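PDB 1QO8: probable fumarate reductase Ifc3 from Shewanella frigidimarina, which catalyses in vitro the essentially one-way reduction of fumarate to succinate, using FAD and four covalently bound c-type haems, and may take part in electron transport to Fe(3+). Local coordinates for residues Thr324-Asn332 / Lys493-Thr501; Val375-Lys385 / Phe411-Leu420. One frame throughout, in Å; residues are numbered along the deposited sequence.

Contact 1. Residues Thr324-Asn332 / Lys493-Thr501; sequences TMKDMTSSN and KVAPGIHHT. With FAD (flavin-adenine dinucleotide), chain G.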
loop_
_atom_site.group_PDB
_atom_site.type_symbol
_atom_site.label_atom_id
_atom_site.label_comp_id
_atom_site.label_asym_id
_atom_site.label_seq_id
_atom_site.Cartn_x
_atom_site.Cartn_y
_atom_site.Cartn_z
ATOM N N THR A 324 -5.167 -0.551 12.171
ATOM C CA THR A 324 -5.266 -0.228 13.567
ATOM C C THR A 324 -5.946 1.150 13.710
ATOM O O THR A 324 -6.273 1.497 14.832
ATOM C CB THR A 324 -3.942 -0.141 14.350
ATOM O OG1 THR A 324 -2.973 0.716 13.725
ATOM C CG2 THR A 324 -3.414 -1.545 14.489
ATOM N N MET A 325 -6.167 1.823 12.580
ATOM C CA MET A 325 -6.919 3.049 12.526
ATOM C C MET A 325 -8.329 2.823 12.031
ATOM O O MET A 325 -9.076 3.801 11.988
ATOM C CB MET A 325 -6.215 4.093 11.643
ATOM C CG MET A 325 -4.745 4.208 12.078
ATOM S SD MET A 325 -3.823 5.304 10.956
ATOM C CE MET A 325 -4.337 6.937 11.433
ATOM N N LYS A 326 -8.791 1.607 11.751
ATOM C CA LYS A 326 -10.076 1.433 11.117
ATOM C C LYS A 326 -11.280 1.873 11.979
ATOM O O LYS A 326 -12.358 1.911 11.375
ATOM C CB LYS A 326 -10.395 0.003 10.681
ATOM C CG LYS A 326 -10.551 -1.049 11.757
ATOM C CD LYS A 326 -11.073 -2.308 11.095
ATOM C CE LYS A 326 -10.600 -3.586 11.680
ATOM N NZ LYS A 326 -11.298 -4.078 12.904
ATOM N N ASP A 327 -11.161 1.987 13.286
ATOM C CA ASP A 327 -12.288 2.394 14.121
ATOM C C ASP A 327 -12.204 3.876 14.497
ATOM O O ASP A 327 -12.950 4.305 15.346
ATOM C CB ASP A 327 -12.254 1.546 15.426
ATOM C CG ASP A 327 -12.570 0.081 15.153
ATOM O OD1 ASP A 327 -13.668 -0.244 14.633
ATOM O OD2 ASP A 327 -11.760 -0.836 15.423
ATOM N N MET A 328 -11.291 4.670 13.936
ATOM C CA MET A 328 -11.268 6.093 14.127
ATOM C C MET A 328 -12.455 6.762 13.394
ATOM O O MET A 328 -12.958 6.133 12.499
ATOM C CB MET A 328 -9.944 6.557 13.499
ATOM C CG MET A 328 -8.730 6.083 14.366
ATOM S SD MET A 328 -7.377 7.080 13.846
ATOM C CE MET A 328 -6.103 6.506 15.136
ATOM N N THR A 329 -12.888 7.969 13.757
ATOM C CA THR A 329 -13.722 8.787 12.935
ATOM C C THR A 329 -12.876 9.516 11.864
ATOM O O THR A 329 -11.800 9.044 11.542
ATOM C CB THR A 329 -14.321 10.018 13.697
ATOM O OG1 THR A 329 -14.036 10.101 15.066
ATOM C CG2 THR A 329 -15.685 10.219 13.183
ATOM N N SER A 330 -13.257 10.757 11.478
ATOM C CA SER A 330 -12.362 11.464 10.554
ATOM C C SER A 330 -12.823 12.888 10.715
ATOM O O SER A 330 -14.025 13.038 10.993
ATOM C CB SER A 330 -12.663 11.027 9.043
ATOM O OG SER A 330 -11.845 12.023 8.289
ATOM N N SER A 331 -12.038 13.887 10.475
ATOM C CA SER A 331 -12.541 15.225 10.470
ATOM C C SER A 331 -12.946 15.650 9.039
ATOM O O SER A 331 -13.083 16.827 8.861
ATOM C CB SER A 331 -11.284 16.015 10.869
ATOM O OG SER A 331 -10.416 15.595 9.805
ATOM N N ASN A 332 -12.774 14.804 8.017
ATOM C CA ASN A 332 -12.856 15.193 6.626
ATOM C C ASN A 332 -14.254 15.520 6.133
ATOM O O ASN A 332 -15.217 14.929 6.584
ATOM C CB ASN A 332 -12.381 14.034 5.699
ATOM C CG ASN A 332 -10.855 13.900 5.820
ATOM O OD1 ASN A 332 -10.246 13.522 4.836
ATOM N ND2 ASN A 332 -10.276 14.373 6.938
ATOM N N LYS A 493 -18.124 14.526 23.273
ATOM C CA LYS A 493 -17.750 13.151 22.908
ATOM C C LYS A 493 -16.693 13.103 21.828
ATOM O O LYS A 493 -16.819 13.838 20.847
ATOM C CB LYS A 493 -19.020 12.404 22.496
ATOM C CG LYS A 493 -18.824 10.897 22.258
ATOM C CD LYS A 493 -20.273 10.422 21.950
ATOM C CE LYS A 493 -20.520 8.965 22.005
ATOM N NZ LYS A 493 -21.997 8.714 21.637
ATOM N N VAL A 494 -15.531 12.443 22.054
ATOM C CA VAL A 494 -14.443 12.471 21.052
ATOM C C VAL A 494 -13.852 11.127 20.743
ATOM O O VAL A 494 -14.092 10.151 21.429
ATOM C CB VAL A 494 -13.291 13.369 21.519
ATOM C CG1 VAL A 494 -13.848 14.749 21.889
ATOM C CG2 VAL A 494 -12.606 12.750 22.776
ATOM N N ALA A 495 -13.093 10.994 19.675
ATOM C CA ALA A 495 -12.397 9.822 19.232
ATOM C C ALA A 495 -11.341 10.274 18.252
ATOM O O ALA A 495 -11.390 11.342 17.640
ATOM C CB ALA A 495 -13.414 8.831 18.654
ATOM N N PRO A 496 -10.197 9.575 18.226
ATOM C CA PRO A 496 -9.204 9.938 17.235
ATOM C C PRO A 496 -9.851 9.855 15.835
ATOM O O PRO A 496 -10.720 9.054 15.596
ATOM C CB PRO A 496 -8.103 8.893 17.390
ATOM C CG PRO A 496 -8.493 8.035 18.515
ATOM C CD PRO A 496 -9.982 8.286 18.868
ATOM N N GLY A 497 -9.407 10.765 14.945
ATOM C CA GLY A 497 -10.030 10.817 13.632
ATOM C C GLY A 497 -8.906 10.794 12.560
ATOM O O GLY A 497 -7.928 11.516 12.710
ATOM N N ILE A 498 -9.219 10.069 11.488
ATOM C CA ILE A 498 -8.411 10.242 10.273
ATOM C C ILE A 498 -8.529 11.665 9.834
ATOM O O ILE A 498 -9.598 12.288 9.758
ATOM C CB ILE A 498 -8.839 9.187 9.179
ATOM C CG1 ILE A 498 -8.354 7.845 9.851
ATOM C CG2 ILE A 498 -7.982 9.390 7.948
ATOM C CD1 ILE A 498 -9.191 6.687 9.427
ATOM N N HIS A 499 -7.463 12.299 9.457
ATOM C CA HIS A 499 -7.371 13.678 9.137
ATOM C C HIS A 499 -6.662 13.890 7.841
ATOM O O HIS A 499 -7.134 14.826 7.180
ATOM C CB HIS A 499 -6.532 14.351 10.326
ATOM C CG HIS A 499 -6.470 15.832 10.113
ATOM N ND1 HIS A 499 -7.637 16.554 10.303
ATOM C CD2 HIS A 499 -5.516 16.711 9.784
ATOM C CE1 HIS A 499 -7.397 17.866 10.065
ATOM N NE2 HIS A 499 -6.142 17.957 9.695
ATOM N N HIS A 500 -5.614 13.177 7.446
ATOM C CA HIS A 500 -4.979 13.667 6.200
ATOM C C HIS A 500 -4.303 12.390 5.692
ATOM O O HIS A 500 -3.699 11.668 6.486
ATOM C CB HIS A 500 -3.964 14.750 6.415
ATOM C CG HIS A 500 -3.303 15.262 5.147
ATOM N ND1 HIS A 500 -3.804 16.259 4.410
ATOM C CD2 HIS A 500 -2.139 14.804 4.513
ATOM C CE1 HIS A 500 -2.983 16.536 3.365
ATOM N NE2 HIS A 500 -2.019 15.638 3.372
ATOM N N THR A 501 -4.356 12.091 4.390
ATOM C CA THR A 501 -3.539 10.994 3.889
ATOM C C THR A 501 -2.362 11.490 3.094
ATOM O O THR A 501 -2.544 11.885 1.950
ATOM C CB THR A 501 -4.425 10.054 3.010
ATOM O OG1 THR A 501 -5.047 10.803 1.960
ATOM C CG2 THR A 501 -5.548 9.554 3.873
HETATM P PA FAD G . -9.884 18.680 -1.496
HETATM O O1A FAD G . -10.003 20.091 -1.007
HETATM O O2A FAD G . -10.419 17.652 -0.795
HETATM O O5B FAD G . -10.883 18.691 -2.709
HETATM C C5B FAD G . -11.000 17.565 -3.673
HETATM C C4B FAD G . -12.279 17.851 -4.609
HETATM O O4B FAD G . -12.295 16.659 -5.536
HETATM C C3B FAD G . -13.614 17.692 -3.809
HETATM O O3B FAD G . -14.469 18.742 -3.726
HETATM C C2B FAD G . -14.138 16.255 -4.174
HETATM O O2B FAD G . -15.580 16.110 -4.170
HETATM C C1B FAD G . -13.704 16.200 -5.591
HETATM N N9A FAD G . -13.564 14.830 -6.100
HETATM C C8A FAD G . -13.111 13.713 -5.442
HETATM N N7A FAD G . -13.231 12.632 -6.161
HETATM C C5A FAD G . -13.790 13.039 -7.369
HETATM C C6A FAD G . -14.251 12.314 -8.549
HETATM N N6A FAD G . -14.152 11.022 -8.698
HETATM N N1A FAD G . -14.731 13.107 -9.540
HETATM C C2A FAD G . -14.935 14.461 -9.402
HETATM N N3A FAD G . -14.556 15.204 -8.338
HETATM C C4A FAD G . -14.022 14.420 -7.362
HETATM N N1 FAD G . -3.875 21.754 5.887
HETATM C C2 FAD G . -3.148 22.835 5.983
HETATM O O2 FAD G . -2.092 23.051 5.485
HETATM N N3 FAD G . -3.561 23.969 6.746
HETATM C C4 FAD G . -4.798 23.849 7.370
HETATM O O4 FAD G . -5.189 24.742 8.067
HETATM C C4X FAD G . -5.559 22.604 7.295
HETATM N N5 FAD G . -6.720 22.482 7.957
HETATM C C5X FAD G . -7.476 21.366 7.835
HETATM C C6 FAD G . -8.686 21.311 8.540
HETATM C C7 FAD G . -9.480 20.196 8.430
HETATM C C7M FAD G . -10.785 20.060 9.147
HETATM C C8 FAD G . -9.055 19.133 7.554
HETATM C C8M FAD G . -9.947 17.943 7.369
HETATM C C9 FAD G . -7.887 19.198 6.838
HETATM C C9A FAD G . -7.068 20.296 6.947
HETATM N N10 FAD G . -5.832 20.462 6.291
HETATM C C10 FAD G . -5.077 21.562 6.438
HETATM C "C1'" FAD G . -5.507 19.613 5.101
HETATM C "C2'" FAD G . -5.773 20.420 3.787
HETATM O "O2'" FAD G . -7.020 21.115 4.128
HETATM C "C3'" FAD G . -6.203 19.365 2.738
HETATM O "O3'" FAD G . -5.161 18.402 2.533
HETATM C "C4'" FAD G . -6.131 20.072 1.343
HETATM O "O4'" FAD G . -7.198 21.066 1.408
HETATM C "C5'" FAD G . -6.564 18.987 0.293
HETATM O "O5'" FAD G . -6.871 19.841 -0.980
HETATM P P FAD G . -7.202 19.196 -2.339
HETATM O O1P FAD G . -7.376 20.369 -3.277
HETATM O O2P FAD G . -6.179 18.268 -2.524
HETATM O O3P FAD G . -8.388 18.413 -2.056
#
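S330 and S331 both bond to I498 O of segment 493-501. The OG of S330 stands anti to its own backbone N (chi1 170°). From there it gives a hydrogen bond to I498 O at 2.7 Å, coming from above the carbonyl plane. The same oxygen takes S331 N nearly end-on, so two donors hold this buried carbonyl. S330 OG also accepts from N332 N, which makes an ST turn.

S331 OG sits between its backbone N and carbonyl carbon (chi1 58°). It meets H499 ND1 at 3.0 Å, at the ring edge; either atom could be the donor. N332 ND2 gives a nearly straight bond to H499 O, with the oxygen close to the amide plane. H499 CE1 lies 3.3 Å from FAD C8, and S331 OG is 3.4 Å from FAD C8M.

Toward P496 the strands pair by T329 N to P496 O and I498 N to T329 O, with apolar packing beside them. The extended chain of M328 crosses P496 at about a right angle, with CE 3.8 Å from P496 CB. I498 CD1 reaches M328 CB at 4.1 Å.

H499 and H500 both face Q358, a classic beta bulge, and both rings meet the cofactor. H499 probably binds fumarate and succinate, as in related enzymes. The arrangement forms part of the FAD pocket in an FAD-binding domain of the fumarate reductase/succinate dehydrogenase type.

Contact 2. Residues Val375-Lys385 / Phe411-Leu420; sequences VRGVGAVMVNK and FAWIIFDNQL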
loop_
_atom_site.group_PDB
_atom_site.type_symbol
_atom_site.label_atom_id
_atom_site.label_comp_id
_atom_site.label_asym_id
_atom_site.label_seq_id
_atom_site.Cartn_x
_atom_site.Cartn_y
_atom_site.Cartn_z
ATOM N N VAL A 375 -7.867 22.098 25.122
ATOM C CA VAL A 375 -8.944 21.851 26.055
ATOM C C VAL A 375 -8.424 21.074 27.286
ATOM O O VAL A 375 -8.765 21.492 28.410
ATOM C CB VAL A 375 -10.227 21.219 25.531
ATOM C CG1 VAL A 375 -11.345 21.155 26.567
ATOM C CG2 VAL A 375 -10.763 22.064 24.332
ATOM N N ARG A 376 -7.670 20.007 27.096
ATOM C CA ARG A 376 -6.967 19.287 28.136
ATOM C C ARG A 376 -5.830 20.160 28.716
ATOM O O ARG A 376 -5.772 20.310 29.938
ATOM C CB ARG A 376 -6.475 17.929 27.620
ATOM C CG ARG A 376 -7.619 17.015 27.165
ATOM C CD ARG A 376 -7.031 15.757 26.499
ATOM N NE ARG A 376 -6.715 16.011 25.074
ATOM C CZ ARG A 376 -5.607 15.700 24.464
ATOM N NH1 ARG A 376 -4.643 15.169 25.230
ATOM N NH2 ARG A 376 -5.254 15.759 23.213
ATOM N N GLY A 377 -5.087 20.916 27.945
ATOM C CA GLY A 377 -3.967 21.756 28.413
ATOM C C GLY A 377 -4.413 22.735 29.494
ATOM O O GLY A 377 -3.796 22.954 30.554
ATOM N N VAL A 378 -5.656 23.230 29.390
ATOM C CA VAL A 378 -6.126 24.304 30.231
ATOM C C VAL A 378 -6.974 23.716 31.315
ATOM O O VAL A 378 -7.545 24.426 32.171
ATOM C CB VAL A 378 -6.757 25.486 29.427
ATOM C CG1 VAL A 378 -7.215 26.620 30.354
ATOM C CG2 VAL A 378 -5.891 26.132 28.362
ATOM N N GLY A 379 -7.105 22.361 31.436
ATOM C CA GLY A 379 -7.708 21.792 32.606
ATOM C C GLY A 379 -8.616 20.597 32.521
ATOM O O GLY A 379 -9.037 20.052 33.530
ATOM N N ALA A 380 -9.138 20.306 31.266
ATOM C CA ALA A 380 -10.236 19.357 31.245
ATOM C C ALA A 380 -9.663 17.961 31.573
ATOM O O ALA A 380 -8.519 17.694 31.360
ATOM C CB ALA A 380 -10.865 19.323 29.858
ATOM N N VAL A 381 -10.552 17.110 31.984
ATOM C CA VAL A 381 -10.397 15.727 32.278
ATOM C C VAL A 381 -10.942 14.865 31.097
ATOM O O VAL A 381 -11.869 15.329 30.453
ATOM C CB VAL A 381 -11.241 15.442 33.535
ATOM C CG1 VAL A 381 -11.359 13.975 33.933
ATOM C CG2 VAL A 381 -10.627 16.226 34.713
ATOM N N MET A 382 -10.363 13.664 30.930
ATOM C CA MET A 382 -10.832 12.725 29.920
ATOM C C MET A 382 -11.194 11.412 30.591
ATOM O O MET A 382 -10.381 10.863 31.319
ATOM C CB MET A 382 -9.776 12.527 28.818
ATOM C CG MET A 382 -10.347 11.728 27.612
ATOM S SD MET A 382 -9.180 11.769 26.229
ATOM C CE MET A 382 -7.695 11.091 26.945
ATOM N N VAL A 383 -12.412 10.994 30.284
ATOM C CA VAL A 383 -13.074 9.873 30.925
ATOM C C VAL A 383 -13.665 8.928 29.847
ATOM O O VAL A 383 -13.981 9.366 28.716
ATOM C CB VAL A 383 -14.065 10.627 31.802
ATOM C CG1 VAL A 383 -15.524 10.461 31.591
ATOM C CG2 VAL A 383 -13.629 10.692 33.264
ATOM N N ASN A 384 -13.732 7.650 30.169
ATOM C CA ASN A 384 -14.247 6.700 29.152
ATOM C C ASN A 384 -15.763 6.672 29.222
ATOM O O ASN A 384 -16.338 7.495 29.975
ATOM C CB ASN A 384 -13.598 5.342 29.330
ATOM C CG ASN A 384 -14.008 4.645 30.608
ATOM O OD1 ASN A 384 -14.925 5.035 31.373
ATOM N ND2 ASN A 384 -13.252 3.562 30.771
ATOM N N LYS A 385 -16.428 5.822 28.445
ATOM C CA LYS A 385 -17.901 5.764 28.472
ATOM C C LYS A 385 -18.541 5.501 29.819
ATOM O O LYS A 385 -19.729 5.804 30.064
ATOM C CB LYS A 385 -18.294 4.622 27.487
ATOM C CG LYS A 385 -19.406 3.699 27.908
ATOM C CD LYS A 385 -19.673 2.519 26.987
ATOM C CE LYS A 385 -20.793 1.660 27.592
ATOM N NZ LYS A 385 -20.189 0.803 28.697
ATOM N N PHE A 411 -14.265 5.495 22.151
ATOM C CA PHE A 411 -14.334 6.954 22.245
ATOM C C PHE A 411 -14.097 7.394 23.699
ATOM O O PHE A 411 -14.065 6.557 24.583
ATOM C CB PHE A 411 -15.696 7.443 21.756
ATOM C CG PHE A 411 -16.815 7.134 22.703
ATOM C CD1 PHE A 411 -17.452 5.918 22.636
ATOM C CD2 PHE A 411 -17.231 8.046 23.660
ATOM C CE1 PHE A 411 -18.526 5.580 23.456
ATOM C CE2 PHE A 411 -18.238 7.709 24.550
ATOM C CZ PHE A 411 -18.912 6.490 24.453
ATOM N N ALA A 412 -14.033 8.705 23.898
ATOM C CA ALA A 412 -13.905 9.146 25.329
ATOM C C ALA A 412 -14.763 10.381 25.442
ATOM O O ALA A 412 -15.344 10.892 24.436
ATOM C CB ALA A 412 -12.413 9.369 25.611
ATOM N N TRP A 413 -14.890 10.889 26.636
ATOM C CA TRP A 413 -15.515 12.184 26.902
ATOM C C TRP A 413 -14.510 13.210 27.414
ATOM O O TRP A 413 -13.744 12.959 28.370
ATOM C CB TRP A 413 -16.558 11.906 27.981
ATOM C CG TRP A 413 -17.761 11.116 27.585
ATOM C CD1 TRP A 413 -18.071 9.851 27.952
ATOM C CD2 TRP A 413 -18.892 11.601 26.823
ATOM N NE1 TRP A 413 -19.278 9.505 27.406
ATOM C CE2 TRP A 413 -19.814 10.560 26.745
ATOM C CE3 TRP A 413 -19.215 12.818 26.271
ATOM C CZ2 TRP A 413 -21.046 10.666 26.067
ATOM C CZ3 TRP A 413 -20.421 12.973 25.593
ATOM C CH2 TRP A 413 -21.318 11.871 25.487
ATOM N N ILE A 414 -14.528 14.440 26.909
ATOM C CA ILE A 414 -13.707 15.453 27.567
ATOM C C ILE A 414 -14.609 16.347 28.434
ATOM O O ILE A 414 -15.634 16.769 27.880
ATOM C CB ILE A 414 -12.847 16.222 26.586
ATOM C CG1 ILE A 414 -11.731 15.265 26.117
ATOM C CG2 ILE A 414 -12.295 17.499 27.189
ATOM C CD1 ILE A 414 -10.922 15.769 24.956
ATOM N N ILE A 415 -14.227 16.489 29.700
ATOM C CA ILE A 415 -15.135 16.916 30.802
ATOM C C ILE A 415 -14.574 18.089 31.586
ATOM O O ILE A 415 -13.354 18.164 31.531
ATOM C CB ILE A 415 -15.286 15.673 31.653
ATOM C CG1 ILE A 415 -16.641 15.227 31.100
ATOM C CG2 ILE A 415 -15.128 15.256 33.112
ATOM C CD1 ILE A 415 -16.460 13.853 30.591
ATOM N N PHE A 416 -15.423 19.040 31.984
ATOM C CA PHE A 416 -14.878 20.231 32.632
ATOM C C PHE A 416 -16.039 20.931 33.336
ATOM O O PHE A 416 -17.185 20.508 33.110
ATOM C CB PHE A 416 -14.054 21.170 31.765
ATOM C CG PHE A 416 -14.806 21.507 30.494
ATOM C CD1 PHE A 416 -15.769 22.508 30.481
ATOM C CD2 PHE A 416 -14.581 20.715 29.344
ATOM C CE1 PHE A 416 -16.426 22.760 29.253
ATOM C CE2 PHE A 416 -15.236 20.993 28.134
ATOM C CZ PHE A 416 -16.175 22.002 28.101
ATOM N N ASP A 417 -15.743 21.947 34.186
ATOM C CA ASP A 417 -16.923 22.553 34.871
ATOM C C ASP A 417 -16.976 23.975 34.404
ATOM O O ASP A 417 -16.185 24.321 33.494
ATOM C CB ASP A 417 -16.715 22.387 36.391
ATOM C CG ASP A 417 -15.672 23.339 36.962
ATOM O OD1 ASP A 417 -14.813 23.954 36.265
ATOM O OD2 ASP A 417 -15.693 23.495 38.223
ATOM N N ASN A 418 -17.753 24.896 34.946
ATOM C CA ASN A 418 -17.905 26.311 34.596
ATOM C C ASN A 418 -16.683 27.124 34.724
ATOM O O ASN A 418 -16.575 28.182 34.086
ATOM C CB ASN A 418 -19.034 26.987 35.426
ATOM C CG ASN A 418 -19.395 28.445 35.278
ATOM O OD1 ASN A 418 -20.438 29.078 35.470
ATOM N ND2 ASN A 418 -18.563 29.399 34.825
ATOM N N GLN A 419 -15.634 26.694 35.511
ATOM C CA GLN A 419 -14.417 27.503 35.540
ATOM C C GLN A 419 -13.731 27.447 34.202
ATOM O O GLN A 419 -13.126 28.361 33.612
ATOM C CB GLN A 419 -13.420 27.093 36.698
ATOM C CG GLN A 419 -14.103 26.683 37.997
ATOM C CD GLN A 419 -13.140 26.004 38.982
ATOM O OE1 GLN A 419 -12.120 26.548 39.429
ATOM N NE2 GLN A 419 -13.314 24.729 39.250
ATOM N N LEU A 420 -13.613 26.178 33.659
ATOM C CA LEU A 420 -12.968 26.087 32.357
ATOM C C LEU A 420 -13.881 26.815 31.348
ATOM O O LEU A 420 -13.362 27.509 30.528
ATOM C CB LEU A 420 -12.785 24.617 31.851
ATOM C CG LEU A 420 -11.771 24.471 30.724
ATOM C CD1 LEU A 420 -11.037 23.103 30.874
ATOM C CD2 LEU A 420 -12.423 24.454 29.322
HETATM O O HOH W 1 -15.045 4.725 26.266
HETATM O O HOH W 2 -21.012 7.206 27.962
#
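I414 and A380 meet because I414 holds CG2 anti to its backbone N, with CG1 anti to the carbonyl carbon (chi1 -72°). CG2 thus lies 3.5 Å from A380 CB and also touches V375 CG1. CD1, at the end of the other branch, reaches R376 CG and CD, crossing that chain at about a right angle. M382, on the same face as I414, has CG anti to its own N (chi1 -170°) and 3.7 Å from A412 CB. An alanine in place of I414 would probably leave a gap beside A380 and V375 and deprive R376 of an apolar neighbour along its chain.

The backbones pair as antiparallel strands. V381 with I415 and V383 with W413 are hydrogen-bonded pairs; W413 N to V383 O is 2.7 Å and almost straight. On the face of these four residues, V383 CG1 packs 3.7 Å from I415 CD1.

L420 CD1 touches A380 N at 3.4 Å, while its CD2 lies over one face of the F416 ring, toward the rim. G379 ends the helix before the strand in a Schellman motif. D417 caps the next helix through OD1 to Q419 N.

Water 2 links W413 NE1, at 2.9 Å, to K385 O. R376 NH1 bonds E393 O, outside the two segments. The I414 side is mostly apolar packing, the paired backbone groups satisfy each other, and water 2 takes the indole N-H.

How the contacts relate
From the N terminus the chain passes the cytochrome part and enters the FAD-binding region. It reaches 324-332 first. Contact 2 then closes a short loop, from 375-385 to 411-420. Contact 1 closes later, when strand 489-505 returns beside 329-330. Contact 2 is therefore nested inside the loop of contact 1. The centres of the two contacts are about 19 Å apart, but strands 412-417 and 489-505 are neighbours in one mixed sheet. V494 N lies 2.8 Å from A412 O, a probable hydrogen bond. K493 packs on W413 and makes a cation-pi contact with F411. The sheet thus joins the flavin end of contact 1 to the outlying antiparallel strand pair of contact 2.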